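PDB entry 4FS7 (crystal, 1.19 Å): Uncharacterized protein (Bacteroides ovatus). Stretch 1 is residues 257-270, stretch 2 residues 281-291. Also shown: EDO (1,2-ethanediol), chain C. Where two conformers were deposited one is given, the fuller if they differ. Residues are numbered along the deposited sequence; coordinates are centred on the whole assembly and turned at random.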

# COMPACT_ATOMS: atom_id res chain seq x y z
N SER A 257 -10.69 -15.86 3.78
CA SER A 257 -11.00 -16.50 2.52
C SER A 257 -10.63 -15.61 1.36
O SER A 257 -10.71 -14.38 1.44
N ILE A 258 -10.30 -16.24 0.24
CA ILE A 258 -10.03 -15.62 -1.03
C ILE A 258 -10.67 -16.38 -2.18
O ILE A 258 -10.74 -17.61 -2.17
N SER A 259 -11.10 -15.62 -3.17
CA SER A 259 -11.66 -16.15 -4.38
C SER A 259 -11.11 -15.40 -5.56
O SER A 259 -11.31 -14.17 -5.66
N ILE A 260 -10.39 -16.09 -6.42
CA ILE A 260 -9.80 -15.53 -7.60
C ILE A 260 -10.10 -16.51 -8.67
O ILE A 260 -9.34 -17.44 -8.89
N GLN A 261 -11.22 -16.33 -9.37
CA GLN A 261 -11.72 -17.38 -10.22
C GLN A 261 -11.38 -17.20 -11.68
O GLN A 261 -11.46 -18.15 -12.46
N ASN A 262 -11.03 -15.98 -12.06
CA ASN A 262 -10.86 -15.65 -13.43
C ASN A 262 -9.69 -16.41 -14.05
O ASN A 262 -8.54 -16.38 -13.57
N ASN A 263 -9.98 -17.08 -15.15
CA ASN A 263 -8.99 -17.93 -15.79
C ASN A 263 -7.86 -17.14 -16.47
O ASN A 263 -6.75 -17.69 -16.59
N LYS A 264 -8.14 -15.88 -16.86
CA LYS A 264 -7.14 -15.07 -17.60
C LYS A 264 -6.42 -13.99 -16.79
O LYS A 264 -5.57 -13.25 -17.33
N LEU A 265 -6.69 -13.88 -15.49
CA LEU A 265 -5.99 -12.88 -14.65
C LEU A 265 -4.49 -13.12 -14.56
O LEU A 265 -4.09 -14.25 -14.29
N ARG A 266 -3.69 -12.07 -14.84
CA ARG A 266 -2.23 -12.09 -14.61
C ARG A 266 -1.92 -11.80 -13.13
O ARG A 266 -2.46 -10.85 -12.56
N ILE A 267 -1.05 -12.61 -12.52
CA ILE A 267 -0.82 -12.57 -11.08
C ILE A 267 0.67 -12.79 -10.81
O ILE A 267 1.26 -13.74 -11.33
N GLY A 268 1.27 -11.93 -10.00
CA GLY A 268 2.63 -12.14 -9.55
C GLY A 268 2.74 -13.18 -8.44
O GLY A 268 1.74 -13.72 -7.97
N GLY A 269 3.97 -13.45 -8.03
CA GLY A 269 4.25 -14.38 -6.98
C GLY A 269 3.89 -13.90 -5.60
O GLY A 269 3.67 -12.71 -5.36
N SER A 270 3.86 -14.84 -4.66
CA SER A 270 3.78 -14.56 -3.23
C SER A 270 2.53 -13.79 -2.79
O SER A 270 2.56 -13.09 -1.79
N VAL A 281 -9.78 -21.14 0.07
CA VAL A 281 -9.38 -20.65 -1.22
C VAL A 281 -10.22 -21.23 -2.34
O VAL A 281 -10.47 -22.43 -2.35
N ILE A 282 -10.66 -20.36 -3.25
CA ILE A 282 -11.16 -20.76 -4.54
C ILE A 282 -10.26 -20.08 -5.57
O ILE A 282 -10.11 -18.86 -5.54
N TYR A 283 -9.67 -20.84 -6.48
CA TYR A 283 -8.65 -20.32 -7.36
C TYR A 283 -8.77 -20.93 -8.75
O TYR A 283 -8.77 -22.14 -8.89
N GLY A 284 -8.83 -20.08 -9.78
CA GLY A 284 -9.03 -20.51 -11.16
C GLY A 284 -8.06 -20.05 -12.18
O GLY A 284 -8.18 -20.41 -13.35
N SER A 285 -7.08 -19.21 -11.82
CA SER A 285 -6.14 -18.77 -12.83
C SER A 285 -5.25 -19.93 -13.27
O SER A 285 -4.98 -20.86 -12.49
N VAL A 286 -4.81 -19.90 -14.51
CA VAL A 286 -4.15 -21.04 -15.14
C VAL A 286 -2.89 -21.53 -14.39
O VAL A 286 -2.59 -22.72 -14.33
N ILE A 287 -2.14 -20.59 -13.85
CA ILE A 287 -0.94 -20.86 -13.07
C ILE A 287 -1.21 -20.40 -11.63
O ILE A 287 -1.71 -19.28 -11.43
N VAL A 288 -0.84 -21.22 -10.66
CA VAL A 288 -0.67 -20.81 -9.27
C VAL A 288 0.80 -20.39 -9.14
O VAL A 288 1.67 -21.25 -9.18
N PRO A 289 1.11 -19.09 -9.11
CA PRO A 289 2.53 -18.68 -9.14
C PRO A 289 3.34 -19.15 -7.94
O PRO A 289 2.79 -19.59 -6.92
N GLU A 290 4.65 -19.01 -8.05
CA GLU A 290 5.52 -19.31 -6.94
C GLU A 290 5.03 -18.71 -5.63
O GLU A 290 4.62 -17.53 -5.60
N LYS A 291 5.10 -19.49 -4.57
CA LYS A 291 4.95 -19.03 -3.22
C LYS A 291 3.59 -18.41 -2.94
O LYS A 291 3.43 -17.72 -1.91

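The two strands, 257-260 and 281-283, run parallel and are joined by backbone hydrogen bonds. Ile 282 N donates to Ile 258 O at 3.0 Å, and Ile 260 N donates to Ile 282 O at 2.9 Å. Gly 284 N then donates to Ile 260 O at 2.8 Å. Farther along, Ser 270 N donates to Glu 290 O at 2.9 Å.

One side chain hydrogen-bonds directly across the contact. Ser 285, in the t rotamer, donates from OG to Leu 265 O at 3.0 Å. The same OG accepts from EDO O1 at 2.7 Å. This 1,2-ethanediol probably comes from the crystallisation liquor. It bridges the stretches where the backbones do not pair directly: Ile 267 N donates to EDO O2 at 3.0 Å, and Ile 287 N donates to EDO O1 at 3.2 Å. Weak bonds run back from EDO O2 to Ile 267 O at 3.4 Å and from EDO O1 to Ile 287 O at 3.3 Å.

Water 1 makes a second bridge. It lies 2.7 Å from Ser 270 OG and donates to Glu 290 OE2, also at 2.7 Å. Ser 270 is m and Glu 290 has chi1 p. The CB of Glu 290 points sideways, but the end of its side chain comes nearer to stretch 1. Lys 291 is m at chi1, then extended. Its NZ makes a long salt bridge with Glu 290 OE2 at 3.8 Å, while its CB lies 3.5 Å from Ser 270 OG.

Tyr 283 is t. Its OH donates to Ile 287 O at 2.7 Å, which ties the ring to its own stretch. Ile 267, m then t, points toward stretch 2 and sets CD1 3.5 Å from Tyr 283 OH and 3.9 Å from Ser 285 CB. Its CG2 is 4.2 Å from Pro 289 CG. Pro 289 points toward stretch 1, and its CG also lies 3.5 Å from Gly 268 O.

In the paired strands, Ile 258, Ile 260, Val 281 and Tyr 283 share one face of the sheet. Ile 258 CG1 meets Val 281 CG2 at 3.9 Å, with Ile 258 p at chi1 and Val 281 t. Ile 260, m then t, brings CB 4.3 Å from Tyr 283 CD2. Ser 259, t, and Ile 282, m then t, occupy the other face. There Gln 261 CD reaches Ile 282 CG2 at 3.8 Å.

Gly 284 sits close against the backbone of Gln 261: an ideal CB there would lie 2.3 Å from Gln 261 O, a clash.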

# COMPACT_ATOMS: atom_id res chain seq x y z
CB SER A 257 -12.46 -16.91 2.36
OG SER A 257 -13.28 -15.81 2.15
CB ILE A 258 -8.50 -15.38 -1.30
CG1 ILE A 258 -7.69 -16.65 -1.63
CG2 ILE A 258 -7.90 -14.61 -0.13
CD1 ILE A 258 -7.61 -16.96 -3.13
CB SER A 259 -13.17 -16.03 -4.32
OG SER A 259 -13.73 -16.40 -5.57
CB ILE A 260 -8.26 -15.34 -7.48
CG1 ILE A 260 -7.90 -14.50 -6.29
CG2 ILE A 260 -7.73 -14.71 -8.72
CD1 ILE A 260 -6.35 -14.21 -6.26
CB GLN A 261 -13.20 -17.60 -10.05
CG GLN A 261 -13.54 -18.05 -8.67
CD GLN A 261 -14.96 -18.56 -8.50
OE1 GLN A 261 -15.29 -19.61 -9.01
NE2 GLN A 261 -15.77 -17.85 -7.73
CB ASN A 262 -10.66 -14.14 -13.56
CG ASN A 262 -10.78 -13.68 -14.97
OD1 ASN A 262 -9.84 -13.76 -15.71
ND2 ASN A 262 -12.00 -13.28 -15.38
CB ASN A 263 -9.68 -18.89 -16.80
CG ASN A 263 -10.41 -18.16 -17.94
OD1 ASN A 263 -11.11 -17.15 -17.74
ND2 ASN A 263 -10.29 -18.73 -19.14
CB LYS A 264 -7.77 -14.44 -18.83
CG LYS A 264 -8.23 -15.47 -19.86
CD LYS A 264 -7.05 -16.16 -20.51
CE LYS A 264 -6.54 -15.37 -21.71
NZ LYS A 264 -7.34 -15.60 -22.96
CB LEU A 265 -6.64 -12.90 -13.29
CG LEU A 265 -6.07 -11.98 -12.21
CD1 LEU A 265 -6.14 -10.50 -12.61
CD2 LEU A 265 -6.75 -12.25 -10.90
CB ARG A 266 -1.54 -11.03 -15.46
CG ARG A 266 -0.07 -10.90 -15.19
CD ARG A 266 0.69 -10.15 -16.27
NE ARG A 266 2.12 -10.25 -16.01
CZ ARG A 266 3.08 -9.82 -16.81
NH1 ARG A 266 2.80 -9.21 -17.96
NH2 ARG A 266 4.35 -9.97 -16.45
CB ILE A 267 -1.63 -13.67 -10.33
CG1 ILE A 267 -3.12 -13.61 -10.68
CG2 ILE A 267 -1.45 -13.59 -8.83
CD1 ILE A 267 -3.96 -14.73 -10.05
CB SER A 270 5.02 -13.80 -2.78
OG SER A 270 6.21 -14.58 -3.00
CB VAL A 281 -7.88 -21.08 -1.49
CG1 VAL A 281 -7.51 -20.97 -2.98
CG2 VAL A 281 -6.92 -20.31 -0.60
CB ILE A 282 -12.63 -20.38 -4.80
CG1 ILE A 282 -13.52 -20.84 -3.66
CG2 ILE A 282 -13.03 -20.91 -6.19
CD1 ILE A 282 -14.96 -20.24 -3.68
CB TYR A 283 -7.26 -20.60 -6.77
CG TYR A 283 -6.13 -19.92 -7.52
CD1 TYR A 283 -5.60 -20.45 -8.67
CD2 TYR A 283 -5.60 -18.71 -7.06
CE1 TYR A 283 -4.57 -19.82 -9.36
CE2 TYR A 283 -4.57 -18.10 -7.72
CZ TYR A 283 -4.07 -18.63 -8.88
OH TYR A 283 -3.03 -18.01 -9.51
CB SER A 285 -5.28 -17.60 -12.37
OG SER A 285 -4.59 -17.05 -13.48
CB VAL A 286 -3.88 -20.81 -16.64
CG1 VAL A 286 -2.93 -19.67 -16.89
CG2 VAL A 286 -3.35 -22.04 -17.29
CB ILE A 287 0.27 -20.10 -13.64
CG1 ILE A 287 0.65 -20.59 -15.02
CG2 ILE A 287 1.49 -20.20 -12.67
CD1 ILE A 287 1.43 -19.58 -15.84
CB VAL A 288 -0.95 -21.93 -8.23
CG1 VAL A 288 -0.74 -21.40 -6.76
CG2 VAL A 288 -2.36 -22.51 -8.41
CB PRO A 289 2.45 -17.13 -9.13
CG PRO A 289 1.12 -16.80 -9.60
CD PRO A 289 0.22 -17.92 -9.17
CB GLU A 290 6.96 -18.88 -7.25
CG GLU A 290 7.16 -17.37 -7.36
CD GLU A 290 8.60 -16.91 -7.36
OE1 GLU A 290 9.45 -17.63 -7.91
OE2 GLU A 290 8.90 -15.81 -6.83
CB LYS A 291 6.08 -18.04 -2.86
CG LYS A 291 7.48 -18.61 -3.07
CD LYS A 291 8.56 -17.51 -3.12
CE LYS A 291 9.91 -18.06 -3.50
NZ LYS A 291 10.84 -16.90 -3.74
C1 EDO C . -1.43 -16.53 -13.19
O1 EDO C . -2.05 -17.45 -14.17
C2 EDO C . 0.01 -16.07 -13.53
O2 EDO C . -0.00 -14.82 -14.26
O HOH W 1 7.24 -14.19 -5.45